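Local coordinates for Ras-related protein Rab-7L1 (Homo sapiens, PDB 6HH2) that binds and hydrolyses GTP as a Rab switch in vesicle trafficking at the endosome and trans-Golgi network, and recruits and stimulates the kinase LRRK2, at residues A[16-21]-A[103-108]; A[21-26]-A[69-74]; A[97-102]-A[143-148]. The protein carries 4 engineered substitutions. All coordinates share one frame; numbering follows the deposited sequence.

Interaction 1 (A[16-21]-A[103-108]). With GDP (guanosine-5'-diphosphate), chain B.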
loop_
_atom_site.group_PDB
_atom_site.type_symbol
_atom_site.label_atom_id
_atom_site.label_comp_id
_atom_site.label_asym_id
_atom_site.label_seq_id
_atom_site.Cartn_x
_atom_site.Cartn_y
_atom_site.Cartn_z
ATOM N N VAL A 16 2.444 4.268 0.349
ATOM C CA VAL A 16 2.704 5.606 0.861
ATOM C C VAL A 16 2.762 5.560 2.374
ATOM O O VAL A 16 2.323 4.612 3.013
ATOM C CB VAL A 16 1.720 6.691 0.389
ATOM C CG1 VAL A 16 1.724 6.830 -1.136
ATOM C CG2 VAL A 16 0.285 6.432 0.918
ATOM N N GLY A 17 3.256 6.636 2.949
ATOM C CA GLY A 17 3.481 6.715 4.371
ATOM C C GLY A 17 4.766 7.468 4.645
ATOM O O GLY A 17 5.569 7.720 3.743
ATOM N N ASP A 18 4.950 7.834 5.900
ATOM C CA ASP A 18 6.120 8.650 6.242
ATOM C C ASP A 18 7.426 7.866 6.056
ATOM O O ASP A 18 7.459 6.634 5.923
ATOM C CB ASP A 18 6.023 9.101 7.683
ATOM C CG ASP A 18 4.989 10.184 7.913
ATOM O OD1 ASP A 18 4.304 10.621 6.966
ATOM O OD2 ASP A 18 4.899 10.601 9.084
ATOM N N ALA A 19 8.543 8.590 6.033
ATOM C CA ALA A 19 9.833 7.915 6.085
ATOM C C ALA A 19 9.911 6.966 7.276
ATOM O O ALA A 19 9.400 7.253 8.367
ATOM C CB ALA A 19 10.971 8.956 6.162
ATOM N N ALA A 20 10.590 5.839 7.048
ATOM C CA ALA A 20 11.017 4.887 8.078
ATOM C C ALA A 20 9.877 4.055 8.637
ATOM O O ALA A 20 10.025 3.492 9.720
ATOM C CB ALA A 20 11.836 5.517 9.226
ATOM N N VAL A 21 8.764 3.961 7.922
ATOM C CA VAL A 21 7.675 3.111 8.388
ATOM C C VAL A 21 7.738 1.695 7.861
ATOM O O VAL A 21 6.961 0.847 8.353
ATOM C CB VAL A 21 6.294 3.715 8.104
ATOM C CG1 VAL A 21 6.186 5.123 8.811
ATOM C CG2 VAL A 21 5.963 3.772 6.622
ATOM N N GLN A 103 -3.454 10.375 8.231
ATOM C CA GLN A 103 -4.658 11.126 7.892
ATOM C C GLN A 103 -4.374 12.091 6.748
ATOM O O GLN A 103 -5.206 12.258 5.834
ATOM C CB GLN A 103 -5.163 11.900 9.102
ATOM C CG GLN A 103 -6.410 12.729 8.758
ATOM C CD GLN A 103 -6.911 13.551 9.919
ATOM O OE1 GLN A 103 -6.170 14.329 10.506
ATOM N NE2 GLN A 103 -8.175 13.355 10.278
ATOM N N ARG A 104 -3.213 12.724 6.782
ATOM C CA ARG A 104 -2.861 13.632 5.682
ATOM C C ARG A 104 -2.648 12.844 4.387
ATOM O O ARG A 104 -3.070 13.301 3.303
ATOM C CB ARG A 104 -1.612 14.442 6.033
ATOM C CG ARG A 104 -1.801 15.412 7.177
ATOM C CD ARG A 104 -0.487 16.233 7.381
ATOM N NE ARG A 104 -0.645 17.150 8.495
ATOM C CZ ARG A 104 -0.674 18.468 8.350
ATOM N NH1 ARG A 104 -0.521 18.993 7.135
ATOM N NH2 ARG A 104 -0.828 19.257 9.411
ATOM N N TRP A 105 -1.984 11.675 4.466
ATOM C CA TRP A 105 -1.851 10.866 3.271
ATOM C C TRP A 105 -3.221 10.505 2.700
ATOM O O TRP A 105 -3.436 10.539 1.487
ATOM C CB TRP A 105 -1.062 9.601 3.587
ATOM C CG TRP A 105 0.436 9.822 3.804
ATOM C CD1 TRP A 105 1.129 9.673 4.963
ATOM C CD2 TRP A 105 1.387 10.166 2.790
ATOM N NE1 TRP A 105 2.497 9.901 4.733
ATOM C CE2 TRP A 105 2.662 10.178 3.402
ATOM C CE3 TRP A 105 1.275 10.389 1.423
ATOM C CZ2 TRP A 105 3.829 10.503 2.709
ATOM C CZ3 TRP A 105 2.460 10.742 0.695
ATOM C CH2 TRP A 105 3.720 10.725 1.360
ATOM N N LYS A 106 -4.170 10.106 3.574
ATOM C CA LYS A 106 -5.474 9.693 3.054
ATOM C C LYS A 106 -6.247 10.856 2.453
ATOM O O LYS A 106 -6.867 10.713 1.379
ATOM C CB LYS A 106 -6.279 9.073 4.213
ATOM C CG LYS A 106 -7.731 8.629 3.896
ATOM C CD LYS A 106 -7.754 7.610 2.773
ATOM C CE LYS A 106 -9.072 6.770 2.801
ATOM N NZ LYS A 106 -10.221 7.689 2.693
ATOM N N GLN A 107 -6.217 12.023 3.118
ATOM C CA GLN A 107 -6.854 13.217 2.559
ATOM C C GLN A 107 -6.225 13.608 1.216
ATOM O O GLN A 107 -6.937 13.992 0.281
ATOM C CB GLN A 107 -6.747 14.364 3.570
ATOM C CG GLN A 107 -7.681 14.135 4.808
ATOM C CD GLN A 107 -7.381 15.092 5.952
ATOM O OE1 GLN A 107 -6.318 15.721 5.994
ATOM N NE2 GLN A 107 -8.336 15.222 6.883
ATOM N N ASP A 108 -4.912 13.459 1.099
ATOM C CA ASP A 108 -4.250 13.761 -0.179
ATOM C C ASP A 108 -4.728 12.798 -1.266
ATOM O O ASP A 108 -5.110 13.224 -2.359
ATOM C CB ASP A 108 -2.731 13.703 0.003
ATOM C CG ASP A 108 -1.965 14.150 -1.271
ATOM O OD1 ASP A 108 -2.081 15.329 -1.625
ATOM O OD2 ASP A 108 -1.269 13.268 -1.837
HETATM P PB GDP B . 10.741 3.405 4.435
HETATM O O1B GDP B . 9.298 3.591 4.723
HETATM O O2B GDP B . 11.592 4.575 4.799
HETATM O O3B GDP B . 11.018 2.890 3.037
HETATM O O3A GDP B . 11.199 2.244 5.502
HETATM P PA GDP B . 12.231 1.051 5.292
HETATM O O1A GDP B . 11.617 -0.096 4.531
HETATM O O2A GDP B . 13.530 1.630 4.750
HETATM O "O5'" GDP B . 12.462 0.554 6.788
HETATM C "C5'" GDP B . 13.026 1.406 7.774
HETATM C "C4'" GDP B . 13.637 0.556 8.884
HETATM O "O4'" GDP B . 12.545 -0.141 9.573
HETATM C "C3'" GDP B . 14.511 -0.536 8.303
HETATM O "O3'" GDP B . 15.591 -0.700 9.238
HETATM C "C2'" GDP B . 13.621 -1.763 8.303
HETATM O "O2'" GDP B . 14.402 -2.941 8.453
HETATM C "C1'" GDP B . 12.807 -1.513 9.542
HETATM N N9 GDP B . 11.507 -2.192 9.493
HETATM C C8 GDP B . 10.657 -2.229 8.427
HETATM N N7 GDP B . 9.521 -2.927 8.754
HETATM C C5 GDP B . 9.672 -3.316 10.042
HETATM C C6 GDP B . 8.877 -4.085 10.996
HETATM O O6 GDP B . 7.779 -4.575 10.671
HETATM N N1 GDP B . 9.398 -4.235 12.220
HETATM C C2 GDP B . 10.589 -3.779 12.638
HETATM N N2 GDP B . 11.050 -4.030 13.925
HETATM N N3 GDP B . 11.386 -3.094 11.783
HETATM C C4 GDP B . 10.951 -2.856 10.527
#
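Trp105 of helix 96-112 lays its indole against the backbone where strand 8-17 runs into the phosphate-binding loop.

The first kind of interaction is CH-pi packing on one ring face. Val16 CB stands over the six-membered ring, 4.2 Å from its centroid. Gly17 CA stands over the five-membered ring, 3.8 Å from that centroid. The carbonyl O of Gly17 lies 3.4 Å from Trp105 CZ2. The indole is therefore packed against main chain as much as against side chain. At the backbone angles of Gly17 a side chain would run into the carbonyl O of Val16 and crowd Val21 CG2.

The second kind is a polar bond at the ring edge. Trp105 NE1 donates to Asp18 OD1 at 3.0 Å, with an N-H...O angle of 154°. OD1 takes the bond on its anti side, 27° out of the carboxylate plane. Asp18 CG swings beside its own backbone N (chi1 -73°), and this brings the carboxylate to the indole. The other oxygen, OD2, accepts a bond from Asn101 ND2 on the same helix.

The third kind joins the loop to the nucleotide. Ala20 N, inside a type II turn from Asp18 to Val21, donates to GDP O2B at 2.8 Å. Val21 N makes a weak bond to GDP O1B at 3.3 Å. The loop that leads from strand 8-17 to helix 23-30, with its amides on the phosphates, is the P-loop of small GTPases.

Asp18 is thus held at both oxygens by the same helix, through Trp105 and Asn101. The aspartate and the flat indole together tie the start of the P-loop to helix 96-112. This probably helps to fix the path of the amides that face the phosphate.

Interaction 2 (A[21-26]-A[69-74]). Engineered in segment 69-74: Leu70 (natural residue Gln). With MG (magnesium ion), chain C; GDP (guanosine-5'-diphosphate), chain B.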
loop_
_atom_site.group_PDB
_atom_site.type_symbol
_atom_site.label_atom_id
_atom_site.label_comp_id
_atom_site.label_asym_id
_atom_site.label_seq_id
_atom_site.Cartn_x
_atom_site.Cartn_y
_atom_site.Cartn_z
ATOM N N VAL A 21 8.764 3.961 7.922
ATOM C CA VAL A 21 7.675 3.111 8.388
ATOM C C VAL A 21 7.738 1.695 7.861
ATOM O O VAL A 21 6.961 0.847 8.353
ATOM C CB VAL A 21 6.294 3.715 8.104
ATOM C CG1 VAL A 21 6.186 5.123 8.811
ATOM C CG2 VAL A 21 5.963 3.772 6.622
ATOM N N GLY A 22 8.564 1.406 6.869
ATOM C CA GLY A 22 8.677 0.079 6.283
ATOM C C GLY A 22 8.235 -0.075 4.825
ATOM O O GLY A 22 7.985 -1.214 4.391
ATOM N N LYS A 23 8.076 1.018 4.070
ATOM C CA LYS A 23 7.509 0.903 2.726
ATOM C C LYS A 23 8.451 0.158 1.788
ATOM O O LYS A 23 8.007 -0.732 1.068
ATOM C CB LYS A 23 7.236 2.297 2.159
ATOM C CG LYS A 23 6.227 3.060 3.012
ATOM C CD LYS A 23 5.882 4.447 2.364
ATOM C CE LYS A 23 7.114 5.342 2.097
ATOM N NZ LYS A 23 7.858 5.615 3.368
ATOM N N THR A 24 9.724 0.586 1.675
ATOM C CA THR A 24 10.635 -0.100 0.774
ATOM C C THR A 24 10.795 -1.550 1.188
ATOM O O THR A 24 10.862 -2.433 0.323
ATOM C CB THR A 24 11.955 0.668 0.718
ATOM O OG1 THR A 24 11.663 2.024 0.329
ATOM C CG2 THR A 24 12.928 0.035 -0.315
ATOM N N SER A 25 10.819 -1.810 2.492
ATOM C CA SER A 25 10.927 -3.188 2.959
ATOM C C SER A 25 9.698 -4.005 2.530
ATOM O O SER A 25 9.842 -5.159 2.121
ATOM C CB SER A 25 11.060 -3.212 4.486
ATOM O OG SER A 25 12.270 -2.587 4.872
ATOM N N LEU A 26 8.546 -3.368 2.668
ATOM C CA LEU A 26 7.328 -4.154 2.128
ATOM C C LEU A 26 7.395 -4.519 0.556
ATOM O O LEU A 26 7.196 -5.650 0.069
ATOM C CB LEU A 26 6.048 -3.362 2.417
ATOM C CG LEU A 26 4.785 -4.120 2.042
ATOM C CD1 LEU A 26 3.681 -3.844 3.141
ATOM C CD2 LEU A 26 4.314 -3.747 0.738
ATOM N N GLY A 69 11.577 8.874 -2.658
ATOM C CA GLY A 69 12.288 10.143 -2.471
ATOM C C GLY A 69 11.426 11.326 -2.034
ATOM O O GLY A 69 11.951 12.282 -1.457
ATOM N N LEU A 70 10.122 11.311 -2.289
ATOM C CA LEU A 70 9.276 12.455 -1.860
ATOM C C LEU A 70 8.385 12.113 -0.658
ATOM O O LEU A 70 7.499 12.885 -0.350
ATOM C CB LEU A 70 8.433 12.912 -3.046
ATOM C CG LEU A 70 9.201 13.556 -4.192
ATOM C CD1 LEU A 70 8.285 13.864 -5.353
ATOM C CD2 LEU A 70 9.929 14.800 -3.743
ATOM N N GLU A 71 8.715 11.062 0.075
ATOM C CA GLU A 71 7.872 10.615 1.176
ATOM C C GLU A 71 7.759 11.640 2.290
ATOM O O GLU A 71 6.737 11.669 2.986
ATOM C CB GLU A 71 8.371 9.263 1.713
ATOM C CG GLU A 71 9.798 9.315 2.275
ATOM C CD GLU A 71 10.533 7.996 2.151
ATOM O OE1 GLU A 71 9.867 6.915 2.111
ATOM O OE2 GLU A 71 11.776 7.990 2.171
ATOM N N ARG A 72 8.767 12.472 2.509
ATOM C CA ARG A 72 8.671 13.403 3.627
ATOM C C ARG A 72 7.771 14.594 3.329
ATOM O O ARG A 72 7.494 15.374 4.238
ATOM C CB ARG A 72 10.065 13.896 4.058
ATOM C CG ARG A 72 10.926 12.807 4.694
ATOM C CD ARG A 72 12.211 13.391 5.368
ATOM N NE ARG A 72 12.914 12.309 6.060
ATOM C CZ ARG A 72 12.715 11.985 7.345
ATOM N NH1 ARG A 72 11.860 12.676 8.079
ATOM N NH2 ARG A 72 13.384 10.984 7.906
ATOM N N PHE A 73 7.280 14.734 2.094
ATOM C CA PHE A 73 6.408 15.839 1.735
ATOM C C PHE A 73 4.934 15.558 1.982
ATOM O O PHE A 73 4.136 16.503 1.961
ATOM C CB PHE A 73 6.661 16.289 0.273
ATOM C CG PHE A 73 7.954 16.988 0.091
ATOM C CD1 PHE A 73 8.031 18.337 0.341
ATOM C CD2 PHE A 73 9.097 16.284 -0.280
ATOM C CE1 PHE A 73 9.222 19.020 0.217
ATOM C CE2 PHE A 73 10.311 16.975 -0.422
ATOM C CZ PHE A 73 10.357 18.326 -0.186
ATOM N N THR A 74 4.568 14.319 2.267
ATOM C CA THR A 74 3.168 13.973 2.617
ATOM C C THR A 74 2.173 14.491 1.565
ATOM O O THR A 74 1.062 14.904 1.894
ATOM C CB THR A 74 2.742 14.483 4.011
ATOM O OG1 THR A 74 3.841 14.444 4.956
ATOM C CG2 THR A 74 1.560 13.601 4.530
HETATM MG MG MG C . 12.120 3.671 1.517
HETATM P PB GDP B . 10.741 3.405 4.435
HETATM O O1B GDP B . 9.298 3.591 4.723
HETATM O O2B GDP B . 11.592 4.575 4.799
HETATM O O3B GDP B . 11.018 2.890 3.037
HETATM O O3A GDP B . 11.199 2.244 5.502
HETATM P PA GDP B . 12.231 1.051 5.292
HETATM O O1A GDP B . 11.617 -0.096 4.531
HETATM O O2A GDP B . 13.530 1.630 4.750
HETATM O "O5'" GDP B . 12.462 0.554 6.788
HETATM C "C5'" GDP B . 13.026 1.406 7.774
HETATM C "C4'" GDP B . 13.637 0.556 8.884
HETATM O "O4'" GDP B . 12.545 -0.141 9.573
HETATM C "C3'" GDP B . 14.511 -0.536 8.303
HETATM O "O3'" GDP B . 15.591 -0.700 9.238
HETATM C "C2'" GDP B . 13.621 -1.763 8.303
HETATM O "O2'" GDP B . 14.402 -2.941 8.453
HETATM C "C1'" GDP B . 12.807 -1.513 9.542
HETATM N N9 GDP B . 11.507 -2.192 9.493
HETATM C C8 GDP B . 10.657 -2.229 8.427
HETATM N N7 GDP B . 9.521 -2.927 8.754
HETATM C C5 GDP B . 9.672 -3.316 10.042
HETATM C C6 GDP B . 8.877 -4.085 10.996
HETATM O O6 GDP B . 7.779 -4.575 10.671
HETATM N N1 GDP B . 9.398 -4.235 12.220
HETATM C C2 GDP B . 10.589 -3.779 12.638
HETATM N N2 GDP B . 11.050 -4.030 13.925
HETATM N N3 GDP B . 11.386 -3.094 11.783
HETATM C C4 GDP B . 10.951 -2.856 10.527
HETATM O O HOH W 1 10.440 4.635 0.732
HETATM O O HOH W 2 12.580 5.473 2.553
HETATM O O HOH W 3 13.762 2.782 2.298
HETATM O O HOH W 4 13.332 4.396 -0.046
#
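Lys23 and Glu71 approach at an oblique angle, and their charged ends meet beside the beta-phosphate of GDP. Lys23 NZ donates to Glu71 OE1 at 2.7 Å, forming a salt bridge. OE1 is met on its anti side, with the nitrogen 29° out of the carboxylate plane.

The lysine chain is bent at both chi3 and chi4. It runs out past the start of its helix, and the bends turn NZ in toward the beta-phosphate, where it donates to GDP O1B at 2.8 Å. Asp18 O is a further acceptor of NZ. Glu71 starts differently. Its CG sits between the backbone N and the carbonyl carbon (chi1 62°), and the chain beyond it is extended, so the carboxylate reaches across to the lysine.

Lys23 and Thr24 belong to the P-loop, or Walker A motif. Glu71 lies in the loop after strand 58-66, the part called switch II in small GTPases. The residue before it, Leu70, is an engineered substitution for glutamine.

Gly22 takes the N-cap position of the helix that begins at Lys23. Lys23 N gives a fairly straight bond to GDP O1B, 2.9 Å long, and Thr24 N donates to O3B. Thr24 OG1 turns to the magnesium ion at 2.1 Å. GDP O3B and four waters complete six ligands round the metal. Two of these waters link the metal to switch II: water 1 donates to Glu71 OE1, and water 2 donates to Glu71 OE2 at 2.7 Å. Water 2 also donates to GDP O2B. Farther along the helix, Ser25 uses both N and OG to hold GDP O1A on the alpha-phosphate.

Interaction 3 (A[97-102]-A[143-148])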
loop_
_atom_site.group_PDB
_atom_site.type_symbol
_atom_site.label_atom_id
_atom_site.label_comp_id
_atom_site.label_asym_id
_atom_site.label_seq_id
_atom_site.Cartn_x
_atom_site.Cartn_y
_atom_site.Cartn_z
ATOM N N THR A 97 3.590 10.209 15.318
ATOM C CA THR A 97 3.557 11.177 14.231
ATOM C C THR A 97 3.249 10.513 12.896
ATOM O O THR A 97 2.557 11.105 12.043
ATOM C CB THR A 97 4.891 11.921 14.123
ATOM O OG1 THR A 97 5.121 12.595 15.366
ATOM C CG2 THR A 97 4.816 12.927 13.002
ATOM N N THR A 98 3.785 9.301 12.676
ATOM C CA THR A 98 3.512 8.606 11.418
ATOM C C THR A 98 2.061 8.144 11.358
ATOM O O THR A 98 1.459 8.106 10.272
ATOM C CB THR A 98 4.457 7.406 11.216
ATOM O OG1 THR A 98 4.126 6.315 12.122
ATOM C CG2 THR A 98 5.952 7.809 11.380
ATOM N N PHE A 99 1.464 7.908 12.523
ATOM C CA PHE A 99 0.039 7.566 12.583
ATOM C C PHE A 99 -0.808 8.777 12.231
ATOM O O PHE A 99 -1.648 8.725 11.315
ATOM C CB PHE A 99 -0.288 7.087 13.990
ATOM C CG PHE A 99 -1.779 6.804 14.243
ATOM C CD1 PHE A 99 -2.480 5.794 13.545
ATOM C CD2 PHE A 99 -2.472 7.553 15.214
ATOM C CE1 PHE A 99 -3.843 5.549 13.852
ATOM C CE2 PHE A 99 -3.804 7.278 15.524
ATOM C CZ PHE A 99 -4.471 6.300 14.816
ATOM N N SER A 100 -0.566 9.894 12.930
ATOM C CA SER A 100 -1.262 11.133 12.614
ATOM C C SER A 100 -1.112 11.508 11.147
ATOM O O SER A 100 -2.093 11.922 10.499
ATOM C CB SER A 100 -0.707 12.240 13.519
ATOM O OG SER A 100 -1.373 13.472 13.293
ATOM N N ASN A 101 0.106 11.398 10.603
ATOM C CA ASN A 101 0.300 11.797 9.210
ATOM C C ASN A 101 -0.436 10.890 8.227
ATOM O O ASN A 101 -0.667 11.298 7.080
ATOM C CB ASN A 101 1.792 11.841 8.859
ATOM C CG ASN A 101 2.424 13.175 9.130
ATOM O OD1 ASN A 101 1.756 14.207 9.131
ATOM N ND2 ASN A 101 3.724 13.147 9.390
ATOM N N SER A 102 -0.857 9.668 8.649
ATOM C CA SER A 102 -1.629 8.827 7.730
ATOM C C SER A 102 -2.946 9.480 7.367
ATOM O O SER A 102 -3.503 9.200 6.291
ATOM C CB SER A 102 -1.906 7.466 8.397
ATOM O OG SER A 102 -0.688 6.836 8.634
ATOM N N ASP A 143 -8.666 1.654 15.091
ATOM C CA ASP A 143 -9.958 1.369 14.468
ATOM C C ASP A 143 -10.816 2.611 14.351
ATOM O O ASP A 143 -11.451 2.828 13.317
ATOM C CB ASP A 143 -10.705 0.263 15.224
ATOM C CG ASP A 143 -11.944 -0.235 14.457
ATOM O OD1 ASP A 143 -11.706 -0.826 13.371
ATOM O OD2 ASP A 143 -13.078 0.021 14.927
ATOM N N ARG A 144 -10.904 3.420 15.409
ATOM C CA ARG A 144 -11.689 4.654 15.311
ATOM C C ARG A 144 -11.120 5.575 14.234
ATOM O O ARG A 144 -11.873 6.183 13.464
ATOM C CB ARG A 144 -11.677 5.373 16.655
ATOM C CG ARG A 144 -12.557 4.700 17.716
ATOM C CD ARG A 144 -12.860 5.637 18.884
ATOM N NE ARG A 144 -11.638 6.085 19.563
ATOM C CZ ARG A 144 -10.994 5.356 20.476
ATOM N NH1 ARG A 144 -11.438 4.139 20.793
ATOM N NH2 ARG A 144 -9.893 5.834 21.054
ATOM N N PHE A 145 -9.795 5.658 14.161
ATOM C CA PHE A 145 -9.149 6.494 13.155
ATOM C C PHE A 145 -9.422 5.972 11.752
ATOM O O PHE A 145 -9.723 6.742 10.833
ATOM C CB PHE A 145 -7.641 6.500 13.470
ATOM C CG PHE A 145 -6.770 7.185 12.474
ATOM C CD1 PHE A 145 -6.312 6.481 11.375
ATOM C CD2 PHE A 145 -6.327 8.483 12.719
ATOM C CE1 PHE A 145 -5.431 7.045 10.470
ATOM C CE2 PHE A 145 -5.402 9.073 11.802
ATOM C CZ PHE A 145 -4.993 8.329 10.675
ATOM N N SER A 146 -9.355 4.645 11.564
ATOM C CA SER A 146 -9.590 4.102 10.241
ATOM C C SER A 146 -11.008 4.431 9.784
ATOM O O SER A 146 -11.225 4.820 8.624
ATOM C CB SER A 146 -9.347 2.592 10.366
ATOM O OG SER A 146 -9.501 1.908 9.128
ATOM N N LYS A 147 -11.992 4.250 10.660
ATOM C CA LYS A 147 -13.373 4.568 10.310
ATOM C C LYS A 147 -13.575 6.064 10.091
ATOM O O LYS A 147 -14.237 6.459 9.124
ATOM C CB LYS A 147 -14.280 4.069 11.421
ATOM C CG LYS A 147 -14.446 2.509 11.334
ATOM C CD LYS A 147 -14.955 2.020 12.628
ATOM C CE LYS A 147 -15.370 0.530 12.467
ATOM N NZ LYS A 147 -15.751 -0.037 13.782
ATOM N N GLU A 148 -13.026 6.912 10.971
ATOM C CA GLU A 148 -13.290 8.342 10.833
ATOM C C GLU A 148 -12.690 8.878 9.532
ATOM O O GLU A 148 -13.259 9.799 8.930
ATOM C CB GLU A 148 -12.673 9.081 12.015
ATOM C CG GLU A 148 -13.490 9.003 13.314
ATOM C CD GLU A 148 -12.710 9.600 14.480
ATOM O OE1 GLU A 148 -11.603 10.133 14.214
ATOM O OE2 GLU A 148 -13.186 9.555 15.640
#
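Phe145 of helix 139-148 projects from its backbone toward helix 96-112 and meets the ring of Phe99. Its CG is anti to the backbone N (chi1 174°), which carries the ring out across the gap between the helices.

CB is the first atom to touch, 3.4 Å from Phe99 CZ. CG lies just as close to the same atom, also at 3.4 Å. One step out, CD1 meets Phe99 CE1 at 3.6 Å. On the other branch, CD2 lies 3.6 Å from Phe99 CZ. The outer atoms also reach the helix that bears Phe99. CE1 is 4.1 Å from Ser102 CB, while CE2 stands over one face of the Phe99 ring. Phe145 CZ, the tip, is 3.4 Å from Phe99 O and 3.9 Å from Ser102 CB.

The two phenylalanine side chains thus run past each other in opposite directions. The root of Phe145 lies by the tip of Phe99. The ring centroids are 4.2 Å apart and the planes are inclined by 35°, so the pair is oblique. Phe99 also meets the ring of Phe91 on strand 86-92. Phe145 touches Leu125 on strand 123-128, and Ser102 reaches both strands.

The contact joins two neighbouring helices that pack on one face of the central sheet of the Ras-like G domain. It is a van der Waals contact of carbon on carbon, with the tip of Phe145 close to a helix carbonyl oxygen. Its hold therefore depends on shape and on taking part of the aromatic surface away from water, and not on polar bonds between the two segments.

How the interactions relate
Interactions 1 and 2 lie side by side at the phosphates of GDP, with centres about 8 Å apart. They share Val21. Lys23 NZ of interaction 2 lies 2.8 Å from Asp18 O of interaction 1, and Trp105 CZ2 lies 3.1 Å from Glu71 O, so the indole also borders the switch II loop. Interaction 3 is farther from the nucleotide: the side chain of Ser102 is about 11 Å from GDP. It uses the same helix, 96-112, as interaction 1, and their centres are about 10 Å apart. Asp18 OD2, probably hydrogen-bonded to Asn101 ND2 at 2.8 Å, connects these two. Interactions 2 and 3 are about 17 Å apart between centres.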